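Local coordinates for MSM0271 protein (Mycobacterium smegmatis, PDB 5SUH) that forms trimeric, double-ringed tiles of a bacterial microcompartment shell and may take part in transport across that shell, at residues I33-L38 against I69-P74; A77-I82 against G95-E100. One frame throughout, in Å; residues are numbered along the deposited sequence.

How the contacts relate
From the N terminus, the chain enters strand 32-39, passes through helix 44-49 and returns along strand 66-73, which pairs antiparallel with the first strand; contact 1 closes this loop. Helix 78-88 follows directly, and contact 2 closes a second, shorter loop when strand 93-99 runs back beneath it. The two contacts therefore come in series, neither enclosing nor crossing the other, with centres about 10 Å apart. They also touch, through V72 and V70 against A77 and I78. Contact 1 joins an outer strand to its inner neighbour, whereas contact 2 lays a helix against the opposite outer strand of the same four-stranded sheet.

Contact 1 (I33-L38 against I69-P74); sequences IRVYLL and IVEVSP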
ATOM      1  N   ILE A  33     -18.982  -6.799  25.883  1.00 65.09           N
ATOM      2  CA  ILE A  33     -19.264  -5.585  25.157  1.00 62.58           C
ATOM      3  C   ILE A  33     -18.544  -4.362  25.736  1.00 57.08           C
ATOM      4  O   ILE A  33     -18.725  -3.999  26.890  1.00 58.97           O
ATOM      5  CB  ILE A  33     -20.767  -5.354  25.102  1.00 71.63           C
ATOM      6  CG1 ILE A  33     -21.340  -6.340  24.070  1.00 78.22           C
ATOM      7  CG2 ILE A  33     -21.062  -3.926  24.690  1.00 72.97           C
ATOM      8  CD1 ILE A  33     -22.768  -6.098  23.683  1.00 83.97           C
ATOM      9  N   ARG A  34     -17.695  -3.759  24.912  1.00 51.49           N
ATOM     10  CA  ARG A  34     -16.908  -2.592  25.284  1.00 55.15           C
ATOM     11  C   ARG A  34     -17.693  -1.332  24.947  1.00 59.18           C
ATOM     12  O   ARG A  34     -17.787  -0.409  25.759  1.00 51.84           O
ATOM     13  CB  ARG A  34     -15.595  -2.552  24.496  1.00 57.77           C
ATOM     14  CG  ARG A  34     -14.772  -3.796  24.595  1.00 64.75           C
ATOM     15  CD  ARG A  34     -13.396  -3.538  25.071  1.00 66.56           C
ATOM     16  NE  ARG A  34     -12.762  -2.386  24.448  1.00 56.59           N
ATOM     17  CZ  ARG A  34     -11.705  -1.787  24.994  1.00 61.03           C
ATOM     18  NH1 ARG A  34     -11.206  -2.248  26.140  1.00 56.83           N
ATOM     19  NH2 ARG A  34     -11.173  -0.715  24.435  1.00 67.64           N
ATOM     20  N   VAL A  35     -18.270  -1.325  23.741  1.00 44.68           N
ATOM     21  CA  VAL A  35     -19.097  -0.223  23.259  1.00 46.05           C
ATOM     22  C   VAL A  35     -20.385  -0.768  22.622  1.00 54.32           C
ATOM     23  O   VAL A  35     -20.323  -1.714  21.840  1.00 44.96           O
ATOM     24  CB  VAL A  35     -18.359   0.632  22.205  1.00 47.53           C
ATOM     25  CG1 VAL A  35     -19.266   1.749  21.707  1.00 54.26           C
ATOM     26  CG2 VAL A  35     -17.104   1.201  22.761  1.00 42.42           C
ATOM     27  N   TYR A  36     -21.540  -0.195  22.976  1.00 51.45           N
ATOM     28  CA  TYR A  36     -22.832  -0.538  22.348  1.00 48.94           C
ATOM     29  C   TYR A  36     -23.690   0.722  22.223  1.00 53.35           C
ATOM     30  O   TYR A  36     -24.222   1.206  23.227  1.00 71.81           O
ATOM     31  CB  TYR A  36     -23.595  -1.610  23.164  1.00 49.69           C
ATOM     32  CG  TYR A  36     -24.990  -1.951  22.638  1.00 52.02           C
ATOM     33  CD1 TYR A  36     -26.126  -1.251  23.074  1.00 53.95           C
ATOM     34  CD2 TYR A  36     -25.174  -2.973  21.713  1.00 55.08           C
ATOM     35  CE1 TYR A  36     -27.394  -1.551  22.577  1.00 53.72           C
ATOM     36  CE2 TYR A  36     -26.442  -3.286  21.219  1.00 56.92           C
ATOM     37  CZ  TYR A  36     -27.538  -2.581  21.648  1.00 54.43           C
ATOM     38  OH  TYR A  36     -28.766  -2.921  21.145  1.00 55.25           O
ATOM     39  N   LEU A  37     -23.869   1.226  21.010  1.00 53.70           N
ATOM     40  CA  LEU A  37     -24.533   2.515  20.841  1.00 58.22           C
ATOM     41  C   LEU A  37     -25.351   2.708  19.577  1.00 59.11           C
ATOM     42  O   LEU A  37     -24.886   2.425  18.467  1.00 63.19           O
ATOM     43  CB  LEU A  37     -23.503   3.644  20.880  1.00 72.95           C
ATOM     44  CG  LEU A  37     -23.525   4.552  22.113  1.00 83.88           C
ATOM     45  CD1 LEU A  37     -22.830   5.859  21.782  1.00 79.52           C
ATOM     46  CD2 LEU A  37     -24.947   4.796  22.654  1.00 80.35           C
ATOM     47  N   LEU A  38     -26.566   3.225  19.765  1.00 63.13           N
ATOM     48  CA  LEU A  38     -27.356   3.800  18.675  1.00 62.67           C
ATOM     49  C   LEU A  38     -26.961   5.220  18.382  1.00 61.30           C
ATOM     50  O   LEU A  38     -27.080   6.104  19.222  1.00 74.54           O
ATOM     51  CB  LEU A  38     -28.848   3.779  18.967  1.00 65.96           C
ATOM     52  CG  LEU A  38     -29.650   2.705  18.255  1.00 73.05           C
ATOM     53  CD1 LEU A  38     -29.202   1.346  18.673  1.00 85.26           C
ATOM     54  CD2 LEU A  38     -31.085   2.902  18.665  1.00 78.74           C
ATOM     55  N   ILE A  69     -23.360   0.894  16.502  1.00 51.92           N
ATOM     56  CA  ILE A  69     -21.911   0.660  16.582  1.00 43.64           C
ATOM     57  C   ILE A  69     -21.583  -0.231  17.774  1.00 56.67           C
ATOM     58  O   ILE A  69     -22.079  -0.004  18.886  1.00 56.41           O
ATOM     59  CB  ILE A  69     -21.096   1.957  16.712  1.00 53.26           C
ATOM     60  CG1 ILE A  69     -21.520   2.769  17.961  1.00 72.58           C
ATOM     61  CG2 ILE A  69     -21.222   2.781  15.445  1.00 42.83           C
ATOM     62  CD1 ILE A  69     -20.608   3.969  18.301  1.00 62.41           C
ATOM     63  N   VAL A  70     -20.784  -1.275  17.541  1.00 57.81           N
ATOM     64  CA  VAL A  70     -20.431  -2.210  18.607  1.00 45.79           C
ATOM     65  C   VAL A  70     -18.928  -2.533  18.603  1.00 51.12           C
ATOM     66  O   VAL A  70     -18.350  -2.888  17.551  1.00 54.24           O
ATOM     67  CB  VAL A  70     -21.240  -3.533  18.486  1.00 52.25           C
ATOM     68  CG1 VAL A  70     -20.859  -4.505  19.593  1.00 44.94           C
ATOM     69  CG2 VAL A  70     -22.758  -3.270  18.461  1.00 42.99           C
ATOM     70  N   GLU A  71     -18.306  -2.416  19.774  1.00 46.18           N
ATOM     71  CA  GLU A  71     -16.918  -2.858  19.996  1.00 51.37           C
ATOM     72  C   GLU A  71     -16.901  -3.991  21.050  1.00 48.96           C
ATOM     73  O   GLU A  71     -17.570  -3.886  22.070  1.00 50.90           O
ATOM     74  CB  GLU A  71     -16.023  -1.665  20.440  1.00 42.83           C
ATOM     75  CG  GLU A  71     -14.544  -2.006  20.584  1.00 48.91           C
ATOM     76  CD  GLU A  71     -13.646  -0.830  20.983  1.00 59.92           C
ATOM     77  OE1 GLU A  71     -13.823   0.305  20.474  1.00 64.24           O
ATOM     78  OE2 GLU A  71     -12.713  -1.068  21.786  1.00 52.92           O
ATOM     79  N   VAL A  72     -16.186  -5.089  20.790  1.00 54.47           N
ATOM     80  CA  VAL A  72     -16.191  -6.237  21.718  1.00 53.59           C
ATOM     81  C   VAL A  72     -14.827  -6.857  22.004  1.00 57.61           C
ATOM     82  O   VAL A  72     -13.843  -6.615  21.306  1.00 50.92           O
ATOM     83  CB  VAL A  72     -17.041  -7.425  21.222  1.00 50.92           C
ATOM     84  CG1 VAL A  72     -18.432  -6.949  20.853  1.00 46.68           C
ATOM     85  CG2 VAL A  72     -16.332  -8.146  20.062  1.00 47.45           C
ATOM     86  N   SER A  73     -14.817  -7.714  23.020  1.00 56.61           N
ATOM     87  CA  SER A  73     -13.650  -8.489  23.404  1.00 55.08           C
ATOM     88  C   SER A  73     -14.091  -9.905  23.784  1.00 62.85           C
ATOM     89  O   SER A  73     -15.137 -10.056  24.408  1.00 69.68           O
ATOM     90  CB  SER A  73     -12.942  -7.819  24.567  1.00 62.08           C
ATOM     91  OG  SER A  73     -11.772  -8.521  24.894  1.00 65.23           O
ATOM     92  N   PRO A  74     -13.348 -10.953  23.354  1.00 63.12           N
ATOM     93  CA  PRO A  74     -12.149 -10.956  22.506  1.00 65.36           C
ATOM     94  C   PRO A  74     -12.496 -10.596  21.048  1.00 64.33           C
ATOM     95  O   PRO A  74     -13.646 -10.803  20.630  1.00 68.42           O
ATOM     96  CB  PRO A  74     -11.653 -12.408  22.619  1.00 62.52           C
ATOM     97  CG  PRO A  74     -12.865 -13.191  22.837  1.00 55.27           C
ATOM     98  CD  PRO A  74     -13.764 -12.328  23.687  1.00 54.74           C
TER
HETATM   99  O   HOH W   1     -10.714   0.683  22.087  1.00 40.61           O
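One carbonyl, E71 O, accepts two successive backbone N-H groups, R34 N at 2.8 Å and V35 N at 3.1 Å. Both donors come from the same face of the carbonyl plane. This is a classic beta bulge, and it shifts the register by one residue between the I33-V72 and V35-E71 pairs. The extra residue also carries a side chain that turns back to the same partner. With CG beside its backbone N (chi1 -54°) and the chain bent further along, R34 presents the NE-NH2 edge of its guanidinium to the carboxylate of E71. NE reaches OE2 at 3.0 Å in a salt bridge, NH2 bonds the same oxygen, and a water joins NH2 to OE2. The two flat groups are 25° apart, and NE approaches from above the carboxylate plane. E71 OE1 is taken by the backbone N of L180, while F103 forms a cation-pi contact with R34, so the buried carboxylate has partners for both oxygens, and R34, partly exposed, has a second neighbour in the F103 ring.

Beyond the bulge the pairing is regular and antiparallel, joining the outer strand 32-39 to the inner strand 66-73 in the four-stranded sheet of the first of two circularly permuted BMC domains. E71 N bonds V35 O at 3.0 Å, and L37 and I69 exchange a reciprocal pair of backbone bonds. On the face shared with E71, CB of V35 rests 3.7 Å from CB of E71, and L37 CB meets I69 CG1 at 3.6 Å; L180, A183 and V184 adjoin this face. The other face bears I33, Y36, V70 and V72. There the side chains of Y36 and V70 run side by side, pointing the same way, with Y36 CD2 4.1 Å from V70 CG2, and L124 of helix 113-127 packs on I33 and Y36.

Contact 2 (A77-I82 against G95-E100); sequences AIERVI and GILYVE
Helix-on-sheet packing within the BMC fold brings the first turn of helix 78-88 over strand 93-99, their local directions nearly antiparallel at 160° and the axes 9.6 Å apart at closest. L97 carries most of the contact from the strand side. Its CG stands anti to the backbone N (chi1 176°), carrying both methyls toward I78, E79 and I82. CD2 approaches I82 CD1 at 3.8 Å, the two side chains crossing at about a right angle, while CD1 lies 4.1 Å from I78 CG2. That same I78 methyl touches V99 CG2 at 3.9 Å and so bridges two strand residues two positions apart; I78 runs past both in the opposite direction.

E79 frames one margin of this apolar patch. Bent at chi2 (-70°), its chain swings the carboxylate round until OE1 is 4.0 Å from L97 CD2, a van der Waals approach. Its polar partners belong to a second subunit, where H152 NE2 hydrogen-bonds OE1 and Y211 OH hydrogen-bonds OE2, so this buried carboxylate is held across a subunit interface.

R80 extends that interface with a salt bridge to D143 of the second subunit. Within the chain, L106 of strand 104-110, the neighbour of strand 93-99 in the sheet, packs against I78, V81 and I82, extending the helix's seat inward from the outer strand.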
ATOM      1  N   ALA A  77     -14.875 -12.405  18.421  1.00 55.75           N
ATOM      2  CA  ALA A  77     -16.274 -12.660  18.757  1.00 60.50           C
ATOM      3  C   ALA A  77     -17.221 -11.860  17.872  1.00 62.43           C
ATOM      4  O   ALA A  77     -18.396 -12.223  17.733  1.00 63.52           O
ATOM      5  CB  ALA A  77     -16.534 -12.340  20.222  1.00 56.71           C
ATOM      6  N   ILE A  78     -16.692 -10.795  17.263  1.00 52.78           N
ATOM      7  CA  ILE A  78     -17.478  -9.876  16.426  1.00 60.21           C
ATOM      8  C   ILE A  78     -18.055 -10.589  15.195  1.00 59.72           C
ATOM      9  O   ILE A  78     -19.037 -10.136  14.612  1.00 58.38           O
ATOM     10  CB  ILE A  78     -16.622  -8.617  15.983  1.00 62.06           C
ATOM     11  CG1 ILE A  78     -17.511  -7.408  15.652  1.00 44.70           C
ATOM     12  CG2 ILE A  78     -15.655  -8.958  14.845  1.00 48.28           C
ATOM     13  CD1 ILE A  78     -18.081  -6.736  16.869  1.00 44.53           C
ATOM     14  N   GLU A  79     -17.452 -11.709  14.810  1.00 57.33           N
ATOM     15  CA  GLU A  79     -17.989 -12.497  13.705  1.00 60.69           C
ATOM     16  C   GLU A  79     -19.293 -13.187  14.116  1.00 60.45           C
ATOM     17  O   GLU A  79     -20.115 -13.494  13.263  1.00 65.70           O
ATOM     18  CB  GLU A  79     -16.977 -13.534  13.194  1.00 64.37           C
ATOM     19  CG  GLU A  79     -15.669 -12.965  12.639  1.00 75.89           C
ATOM     20  CD  GLU A  79     -15.825 -12.216  11.307  1.00 87.80           C
ATOM     21  OE1 GLU A  79     -16.921 -12.245  10.704  1.00 93.02           O
ATOM     22  OE2 GLU A  79     -14.824 -11.615  10.849  1.00 88.52           O
ATOM     23  N   ARG A  80     -19.467 -13.481  15.402  1.00 61.10           N
ATOM     24  CA  ARG A  80     -20.741 -14.030  15.874  1.00 60.46           C
ATOM     25  C   ARG A  80     -21.782 -12.915  15.986  1.00 59.55           C
ATOM     26  O   ARG A  80     -22.963 -13.130  15.696  1.00 64.80           O
ATOM     27  CB  ARG A  80     -20.559 -14.773  17.208  1.00 56.14           C
ATOM     28  CG  ARG A  80     -21.858 -15.142  17.935  1.00 69.72           C
ATOM     29  CD  ARG A  80     -22.913 -15.903  17.095  1.00 85.40           C
ATOM     30  NE  ARG A  80     -22.625 -17.298  16.751  1.00 89.38           N
ATOM     31  CZ  ARG A  80     -23.429 -18.042  15.991  1.00 94.10           C
ATOM     32  NH1 ARG A  80     -23.125 -19.299  15.704  1.00 82.67           N
ATOM     33  NH2 ARG A  80     -24.557 -17.519  15.524  1.00104.98           N
ATOM     34  N   VAL A  81     -21.327 -11.728  16.389  1.00 50.46           N
ATOM     35  CA  VAL A  81     -22.175 -10.543  16.536  1.00 55.95           C
ATOM     36  C   VAL A  81     -22.807 -10.083  15.198  1.00 63.63           C
ATOM     37  O   VAL A  81     -23.998  -9.767  15.149  1.00 72.95           O
ATOM     38  CB  VAL A  81     -21.365  -9.358  17.145  1.00 60.94           C
ATOM     39  CG1 VAL A  81     -22.172  -8.064  17.111  1.00 48.10           C
ATOM     40  CG2 VAL A  81     -20.908  -9.692  18.566  1.00 58.46           C
ATOM     41  N   ILE A  82     -22.035 -10.059  14.111  1.00 50.64           N
ATOM     42  CA  ILE A  82     -22.591  -9.572  12.850  1.00 52.18           C
ATOM     43  C   ILE A  82     -23.629 -10.569  12.310  1.00 53.40           C
ATOM     44  O   ILE A  82     -24.704 -10.148  11.876  1.00 59.60           O
ATOM     45  CB  ILE A  82     -21.480  -9.279  11.764  1.00 59.18           C
ATOM     46  CG1 ILE A  82     -22.086  -8.654  10.511  1.00 59.77           C
ATOM     47  CG2 ILE A  82     -20.707 -10.533  11.339  1.00 46.11           C
ATOM     48  CD1 ILE A  82     -21.044  -8.252   9.496  1.00 59.68           C
ATOM     49  N   GLY A  95     -21.543  -1.627   7.318  1.00 42.69           N
ATOM     50  CA  GLY A  95     -20.670  -0.594   6.786  1.00 43.32           C
ATOM     51  C   GLY A  95     -19.219  -0.779   7.193  1.00 57.44           C
ATOM     52  O   GLY A  95     -18.291  -0.446   6.435  1.00 67.41           O
ATOM     53  N   ILE A  96     -19.036  -1.333   8.389  1.00 60.09           N
ATOM     54  CA  ILE A  96     -17.720  -1.633   8.939  1.00 63.11           C
ATOM     55  C   ILE A  96     -17.713  -2.999   9.650  1.00 57.05           C
ATOM     56  O   ILE A  96     -18.640  -3.342  10.393  1.00 59.82           O
ATOM     57  CB  ILE A  96     -17.265  -0.514   9.912  1.00 47.78           C
ATOM     58  CG1 ILE A  96     -17.074   0.782   9.139  1.00 51.65           C
ATOM     59  CG2 ILE A  96     -15.978  -0.878  10.593  1.00 52.77           C
ATOM     60  CD1 ILE A  96     -16.889   1.979   9.989  1.00 52.27           C
ATOM     61  N   LEU A  97     -16.691  -3.795   9.357  1.00 51.01           N
ATOM     62  CA  LEU A  97     -16.421  -5.049  10.064  1.00 54.31           C
ATOM     63  C   LEU A  97     -14.911  -5.279  10.116  1.00 57.68           C
ATOM     64  O   LEU A  97     -14.276  -5.467   9.089  1.00 65.64           O
ATOM     65  CB  LEU A  97     -17.116  -6.232   9.389  1.00 43.45           C
ATOM     66  CG  LEU A  97     -16.840  -7.620   9.968  1.00 45.14           C
ATOM     67  CD1 LEU A  97     -17.453  -7.794  11.343  1.00 50.24           C
ATOM     68  CD2 LEU A  97     -17.349  -8.696   9.021  1.00 45.66           C
ATOM     69  N   TYR A  98     -14.324  -5.236  11.302  1.00 58.72           N
ATOM     70  CA  TYR A  98     -12.872  -5.343  11.386  1.00 58.16           C
ATOM     71  C   TYR A  98     -12.399  -5.919  12.716  1.00 60.65           C
ATOM     72  O   TYR A  98     -12.967  -5.612  13.775  1.00 55.96           O
ATOM     73  CB  TYR A  98     -12.229  -3.978  11.137  1.00 60.83           C
ATOM     74  CG  TYR A  98     -10.746  -4.035  10.882  1.00 60.36           C
ATOM     75  CD1 TYR A  98     -10.240  -4.592   9.706  1.00 52.73           C
ATOM     76  CD2 TYR A  98      -9.840  -3.512  11.809  1.00 58.17           C
ATOM     77  CE1 TYR A  98      -8.873  -4.657   9.470  1.00 52.57           C
ATOM     78  CE2 TYR A  98      -8.466  -3.570  11.574  1.00 58.13           C
ATOM     79  CZ  TYR A  98      -7.996  -4.150  10.406  1.00 56.14           C
ATOM     80  OH  TYR A  98      -6.645  -4.200  10.169  1.00 75.51           O
ATOM     81  N   VAL A  99     -11.377  -6.778  12.630  1.00 67.07           N
ATOM     82  CA  VAL A  99     -10.695  -7.396  13.779  1.00 56.90           C
ATOM     83  C   VAL A  99      -9.288  -6.778  13.935  1.00 54.12           C
ATOM     84  O   VAL A  99      -8.397  -6.974  13.110  1.00 58.84           O
ATOM     85  CB  VAL A  99     -10.588  -8.946  13.608  1.00 47.72           C
ATOM     86  CG1 VAL A  99      -9.702  -9.547  14.684  1.00 48.91           C
ATOM     87  CG2 VAL A  99     -11.986  -9.614  13.613  1.00 47.66           C
ATOM     88  N   GLU A 100      -9.103  -6.028  15.012  1.00 65.42           N
ATOM     89  CA  GLU A 100      -7.924  -5.188  15.246  1.00 58.17           C
ATOM     90  C   GLU A 100      -6.890  -5.990  16.085  1.00 66.48           C
ATOM     91  O   GLU A 100      -7.091  -7.185  16.286  1.00 73.12           O
ATOM     92  CB  GLU A 100      -8.403  -3.895  15.928  1.00 56.91           C
ATOM     93  CG  GLU A 100      -7.412  -2.780  16.083  1.00 68.41           C
ATOM     94  CD  GLU A 100      -6.963  -2.598  17.502  1.00 70.62           C
ATOM     95  OE1 GLU A 100      -7.512  -3.258  18.400  1.00 57.30           O
ATOM     96  OE2 GLU A 100      -6.062  -1.774  17.719  1.00 90.47           O
TER